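Local atomic coordinates of oxidoreductase, NAD-binding/iron-sulfur cluster-binding protein (Nitratireductor pacificus pht-3B, PDB entry 6ZXU), a protein that acts as a catabolic reductive dehalogenase, a redox enzyme that carries cobalamin and two [4Fe-4S] clusters. Residues A[312-317]-A[321-326]; A[336-341]-A[448-453]. All coordinates share one frame; numbering follows the deposited sequence.

In the fold
Contact 1 (312-317 with 321-326) and contact 2 (336-341 with 448-453) follow one another along the chain, the first closing before the second opens. Their centres lie 19 Å apart and their nearest atoms about 7 Å, without touching. Contact 1 is local, folding the chain back on itself around the short helix 317-323, whereas contact 2 joins the loop between helices 328-333 and 342-354 to helix 445-469, more than a hundred residues later. What they share is the cobalamin: Phe317, which packs in contact 1, and Ser449, next to Met450 on the helix of contact 2, both belong to its binding site.

Contact 1 (A[312-317]-A[321-326])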
loop_
_atom_site.group_PDB
_atom_site.type_symbol
_atom_site.label_atom_id
_atom_site.label_comp_id
_atom_site.label_asym_id
_atom_site.label_seq_id
_atom_site.Cartn_x
_atom_site.Cartn_y
_atom_site.Cartn_z
ATOM N N ALA A 312 21.956 9.288 11.032
ATOM C CA ALA A 312 20.982 10.008 11.825
ATOM C C ALA A 312 19.585 10.019 11.083
ATOM O O ALA A 312 19.548 10.155 9.862
ATOM C CB ALA A 312 21.458 11.450 12.066
ATOM N N LYS A 313 18.479 9.875 11.802
ATOM C CA LYS A 313 17.151 10.148 11.211
ATOM C C LYS A 313 17.085 11.550 10.586
ATOM O O LYS A 313 16.398 11.773 9.637
ATOM C CB LYS A 313 16.013 10.054 12.232
ATOM C CG LYS A 313 15.374 8.736 12.276
ATOM C CD LYS A 313 14.112 8.653 13.080
ATOM C CE LYS A 313 12.966 9.191 12.258
ATOM N NZ LYS A 313 11.724 8.823 13.039
ATOM N N ARG A 314 17.824 12.469 11.155
ATOM C CA ARG A 314 17.927 13.809 10.661
ATOM C C ARG A 314 18.520 13.886 9.245
ATOM O O ARG A 314 18.386 14.928 8.556
ATOM C CB ARG A 314 18.743 14.652 11.664
ATOM C CG ARG A 314 19.060 16.106 11.260
ATOM C CD ARG A 314 17.822 17.015 11.085
ATOM N NE ARG A 314 18.292 18.349 10.791
ATOM C CZ ARG A 314 18.760 18.745 9.611
ATOM N NH1 ARG A 314 18.697 17.938 8.598
ATOM N NH2 ARG A 314 19.217 19.952 9.405
ATOM N N GLY A 315 19.129 12.801 8.758
ATOM C CA GLY A 315 19.631 12.729 7.399
ATOM C C GLY A 315 18.681 12.232 6.323
ATOM O O GLY A 315 19.022 12.332 5.138
ATOM N N ASP A 316 17.545 11.657 6.712
ATOM C CA ASP A 316 16.408 11.377 5.820
ATOM C C ASP A 316 16.169 12.715 5.071
ATOM O O ASP A 316 16.024 13.734 5.710
ATOM C CB ASP A 316 15.262 10.930 6.729
ATOM C CG ASP A 316 13.806 11.092 6.131
ATOM O OD1 ASP A 316 13.568 11.970 5.295
ATOM O OD2 ASP A 316 12.875 10.328 6.627
ATOM N N PHE A 317 16.110 12.721 3.749
ATOM C CA PHE A 317 15.990 13.957 3.032
ATOM C C PHE A 317 14.641 14.677 3.162
ATOM O O PHE A 317 14.638 15.877 2.943
ATOM C CB PHE A 317 16.387 13.880 1.565
ATOM C CG PHE A 317 17.827 14.222 1.322
ATOM C CD1 PHE A 317 18.802 13.448 1.829
ATOM C CD2 PHE A 317 18.186 15.282 0.479
ATOM C CE1 PHE A 317 20.153 13.745 1.617
ATOM C CE2 PHE A 317 19.500 15.606 0.267
ATOM C CZ PHE A 317 20.515 14.810 0.834
ATOM N N ALA A 321 14.696 18.592 4.276
ATOM C CA ALA A 321 13.833 19.617 3.702
ATOM C C ALA A 321 13.097 20.408 4.777
ATOM O O ALA A 321 13.096 21.606 4.741
ATOM C CB ALA A 321 12.836 18.957 2.719
ATOM N N GLU A 322 12.497 19.702 5.750
ATOM C CA GLU A 322 11.808 20.294 6.840
ATOM C C GLU A 322 12.723 21.251 7.622
ATOM O O GLU A 322 12.274 22.283 8.069
ATOM C CB GLU A 322 11.348 19.212 7.801
ATOM C CG GLU A 322 10.582 19.795 8.939
ATOM C CD GLU A 322 9.922 18.752 9.812
ATOM O OE1 GLU A 322 9.981 17.488 9.509
ATOM O OE2 GLU A 322 9.366 19.218 10.869
ATOM N N ALA A 323 13.990 20.877 7.827
ATOM C CA ALA A 323 14.929 21.669 8.609
ATOM C C ALA A 323 15.429 22.910 7.858
ATOM O O ALA A 323 15.984 23.785 8.483
ATOM C CB ALA A 323 16.127 20.855 9.017
ATOM N N GLY A 324 15.277 22.948 6.533
ATOM C CA GLY A 324 15.761 24.037 5.701
ATOM C C GLY A 324 16.983 23.725 4.896
ATOM O O GLY A 324 17.431 24.591 4.142
ATOM N N ASP A 325 17.550 22.516 5.006
ATOM C CA ASP A 325 18.782 22.151 4.267
ATOM C C ASP A 325 18.675 22.270 2.771
ATOM O O ASP A 325 19.663 22.388 2.091
ATOM C CB ASP A 325 19.177 20.696 4.571
ATOM C CG ASP A 325 19.417 20.386 6.048
ATOM O OD1 ASP A 325 19.311 21.288 6.923
ATOM O OD2 ASP A 325 19.759 19.178 6.362
ATOM N N LEU A 326 17.445 22.210 2.225
ATOM C CA LEU A 326 17.266 22.238 0.762
ATOM C C LEU A 326 16.670 23.585 0.237
ATOM O O LEU A 326 16.148 23.652 -0.881
ATOM C CB LEU A 326 16.351 21.096 0.344
ATOM C CG LEU A 326 16.890 19.681 0.219
ATOM C CD1 LEU A 326 17.598 19.201 1.392
ATOM C CD2 LEU A 326 15.764 18.636 -0.008
#
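The guanidinium of Arg314 lies over the methyl of Ala323, whose CB sits 3.2 Å from NH2, beneath one face and toward the rim. At its end the same group grips Asp325 with two nitrogens, one to each oxygen: NH1 reaches OD2 and NH2 reaches OD1, both at 2.8 Å. The NH1 bond is the straighter (N-H...O 163°) and runs in the guanidinium plane, although it meets OD2 from above the carboxylate plane; NH2 approaches OD1 from the syn side. The two flat groups are thus twisted, their planes 39° apart. CG of Arg314 stands anti to the backbone N (chi1 175°), and a bend at chi2 brings the chain across to the aspartate. Arg320 also forms a salt bridge to OD2 of Asp325 through its NE, while the backbone oxygens of Thr691 and Ala694 take NE and NH2 of Arg314 and fix the rotation of its head. An alanine here is likely to leave the carboxylate of Asp325 with only part of its positive counterpart and to open a gap above the Ala323 methyl. At the start of the helix, the Phe317 ring meets Leu326 obliquely, CD2 lying 4.1 Å from CD1 of the leucine, and helix 572-581 packs against both residues. Along the backbone, Ala321 N donates to Phe317 O at 3.0 Å, the first-turn bond of helix 317-323. Asp316 is the N-cap of this helix, and Gly324, with positive phi, ends it in a Schellman motif. Phe317 N in turn bonds to the cobalamin. The arrangement is that of a short helix capped at both ends and bridged by an Arg-Asp salt bridge, with Asp316 and Phe317, at its N-terminal end, forming part of the cobalamin pocket.

Contact 2 (A[336-341]-A[448-453]); sequences RFPMKH and QSMRAY
A type I beta turn from Arg336 to Met339, closed by a 2.8 Å bond from Met339 N to Arg336 O, faces the side of helix 445-469, with Pro338 and Met450 the nearest pair at 8.1 Å between CA atoms. The space between the two backbones is bridged by side chains alone. Met450 points toward the turn, and its bends at chi2 and chi3 fold the thioether so that different parts of it serve different neighbours. Its terminal methyl, CE, rests 3.9 Å from CB of Pro338, and lies at the edge of the Tyr453 ring, near the ring plane. Nearer the backbone in the same side chain, CG of Met450 receives the methyl of Met339, CE to CG being 3.8 Å, and that CE is also 3.9 Å from SD of Met450. The two methionines cross at about a right angle. Met339 reaches over because its chain turns at chi2 (-70°), carrying CE toward the helix although its CB is directed to the flank. Helix 342-354 packs against both methionines: Leu345 and Gln348 touch Met339, while Met347 and Ile351 touch Met450. This is a small, partly exposed apolar contact between a loop and a helix. On that same helix, Ser449 and Tyr453 touch the cobalamin, so the Met450 packing joins the 336-341 turn to a wall of the cofactor pocket.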
loop_
_atom_site.group_PDB
_atom_site.type_symbol
_atom_site.label_atom_id
_atom_site.label_comp_id
_atom_site.label_asym_id
_atom_site.label_seq_id
_atom_site.Cartn_x
_atom_site.Cartn_y
_atom_site.Cartn_z
ATOM N N ARG A 336 2.911 19.989 3.350
ATOM C CA ARG A 336 1.721 20.029 2.481
ATOM C C ARG A 336 1.775 19.060 1.313
ATOM O O ARG A 336 0.734 18.627 0.808
ATOM C CB ARG A 336 1.662 21.433 1.909
ATOM C CG ARG A 336 0.441 21.721 1.193
ATOM C CD ARG A 336 0.496 23.073 0.504
ATOM N NE ARG A 336 -0.646 22.992 -0.404
ATOM C CZ ARG A 336 -0.559 23.126 -1.720
ATOM N NH1 ARG A 336 0.629 23.372 -2.299
ATOM N NH2 ARG A 336 -1.682 23.114 -2.462
ATOM N N PHE A 337 2.970 18.774 0.809
ATOM C CA PHE A 337 3.107 18.207 -0.538
ATOM C C PHE A 337 2.363 16.869 -0.786
ATOM O O PHE A 337 1.842 16.672 -1.877
ATOM C CB PHE A 337 4.554 18.112 -0.980
ATOM C CG PHE A 337 5.274 16.901 -0.437
ATOM C CD1 PHE A 337 5.841 16.939 0.787
ATOM C CD2 PHE A 337 5.349 15.734 -1.185
ATOM C CE1 PHE A 337 6.521 15.850 1.324
ATOM C CE2 PHE A 337 6.017 14.636 -0.668
ATOM C CZ PHE A 337 6.568 14.685 0.594
ATOM N N PRO A 338 2.222 16.019 0.234
ATOM C CA PRO A 338 1.453 14.828 -0.021
ATOM C C PRO A 338 -0.014 14.909 0.386
ATOM O O PRO A 338 -0.744 13.889 0.316
ATOM C CB PRO A 338 2.158 13.772 0.887
ATOM C CG PRO A 338 2.594 14.573 2.092
ATOM C CD PRO A 338 2.785 16.004 1.607
ATOM N N MET A 339 -0.437 16.097 0.789
ATOM C CA MET A 339 -1.791 16.287 1.338
ATOM C C MET A 339 -2.577 17.362 0.592
ATOM O O MET A 339 -3.452 17.990 1.138
ATOM C CB MET A 339 -1.676 16.672 2.815
ATOM C CG MET A 339 -1.269 15.472 3.681
ATOM S SD MET A 339 -2.578 14.301 3.797
ATOM C CE MET A 339 -1.785 12.690 4.037
ATOM N N LYS A 340 -2.275 17.523 -0.670
ATOM C CA LYS A 340 -2.939 18.474 -1.481
ATOM C C LYS A 340 -4.291 17.966 -1.987
ATOM O O LYS A 340 -5.160 18.747 -2.277
ATOM C CB LYS A 340 -2.074 18.816 -2.691
ATOM C CG LYS A 340 -0.693 19.273 -2.362
ATOM C CD LYS A 340 -0.063 19.812 -3.672
ATOM C CE LYS A 340 1.392 19.510 -3.818
ATOM N NZ LYS A 340 2.039 20.179 -4.983
ATOM N N HIS A 341 -4.482 16.638 -2.109
ATOM C CA HIS A 341 -5.731 16.109 -2.633
ATOM C C HIS A 341 -6.651 15.711 -1.496
ATOM O O HIS A 341 -6.188 15.207 -0.476
ATOM C CB HIS A 341 -5.434 14.916 -3.534
ATOM C CG HIS A 341 -6.621 14.439 -4.298
ATOM N ND1 HIS A 341 -7.622 13.691 -3.721
ATOM C CD2 HIS A 341 -6.957 14.586 -5.589
ATOM C CE1 HIS A 341 -8.524 13.376 -4.637
ATOM N NE2 HIS A 341 -8.151 13.936 -5.775
ATOM N N GLN A 448 -1.900 7.433 -3.654
ATOM C CA GLN A 448 -1.455 6.057 -3.811
ATOM C C GLN A 448 -0.438 5.675 -2.763
ATOM O O GLN A 448 -0.514 4.594 -2.154
ATOM C CB GLN A 448 -0.881 5.805 -5.213
ATOM C CG GLN A 448 -1.931 5.796 -6.336
ATOM C CD GLN A 448 -1.471 5.028 -7.590
ATOM O OE1 GLN A 448 -0.927 5.628 -8.525
ATOM N NE2 GLN A 448 -1.664 3.674 -7.591
ATOM N N SER A 449 0.488 6.547 -2.492
ATOM C CA SER A 449 1.483 6.321 -1.393
ATOM C C SER A 449 0.814 6.205 -0.038
ATOM O O SER A 449 1.094 5.291 0.734
ATOM C CB SER A 449 2.496 7.481 -1.347
ATOM O OG SER A 449 3.276 7.488 -2.501
ATOM N N MET A 450 -0.106 7.114 0.249
ATOM C CA MET A 450 -0.705 7.194 1.596
ATOM C C MET A 450 -1.640 6.049 1.875
ATOM O O MET A 450 -1.708 5.585 3.013
ATOM C CB MET A 450 -1.444 8.531 1.795
ATOM C CG MET A 450 -0.567 9.769 1.862
ATOM S SD MET A 450 0.575 9.724 3.291
ATOM C CE MET A 450 2.173 10.165 2.481
ATOM N N ARG A 451 -2.427 5.637 0.879
ATOM C CA ARG A 451 -3.246 4.449 1.061
ATOM C C ARG A 451 -2.395 3.266 1.532
ATOM O O ARG A 451 -2.703 2.597 2.481
ATOM C CB ARG A 451 -3.960 4.071 -0.217
ATOM C CG ARG A 451 -4.611 2.682 -0.150
ATOM C CD ARG A 451 -4.967 2.062 -1.457
ATOM N NE ARG A 451 -5.152 0.624 -1.361
ATOM C CZ ARG A 451 -4.138 -0.251 -1.459
ATOM N NH1 ARG A 451 -2.893 0.173 -1.746
ATOM N NH2 ARG A 451 -4.349 -1.539 -1.331
ATOM N N ALA A 452 -1.280 3.040 0.873
ATOM C CA ALA A 452 -0.426 1.909 1.201
ATOM C C ALA A 452 0.206 2.103 2.586
ATOM O O ALA A 452 0.332 1.139 3.322
ATOM C CB ALA A 452 0.611 1.725 0.087
ATOM N N TYR A 453 0.636 3.311 2.884
ATOM C CA TYR A 453 1.184 3.679 4.207
ATOM C C TYR A 453 0.150 3.468 5.315
ATOM O O TYR A 453 0.442 2.817 6.322
ATOM C CB TYR A 453 1.563 5.113 4.222
ATOM C CG TYR A 453 2.886 5.398 3.571
ATOM C CD1 TYR A 453 3.883 4.481 3.598
ATOM C CD2 TYR A 453 3.148 6.623 3.047
ATOM C CE1 TYR A 453 5.117 4.781 3.068
ATOM C CE2 TYR A 453 4.355 6.933 2.468
ATOM C CZ TYR A 453 5.370 6.031 2.526
ATOM O OH TYR A 453 6.668 6.347 2.019
#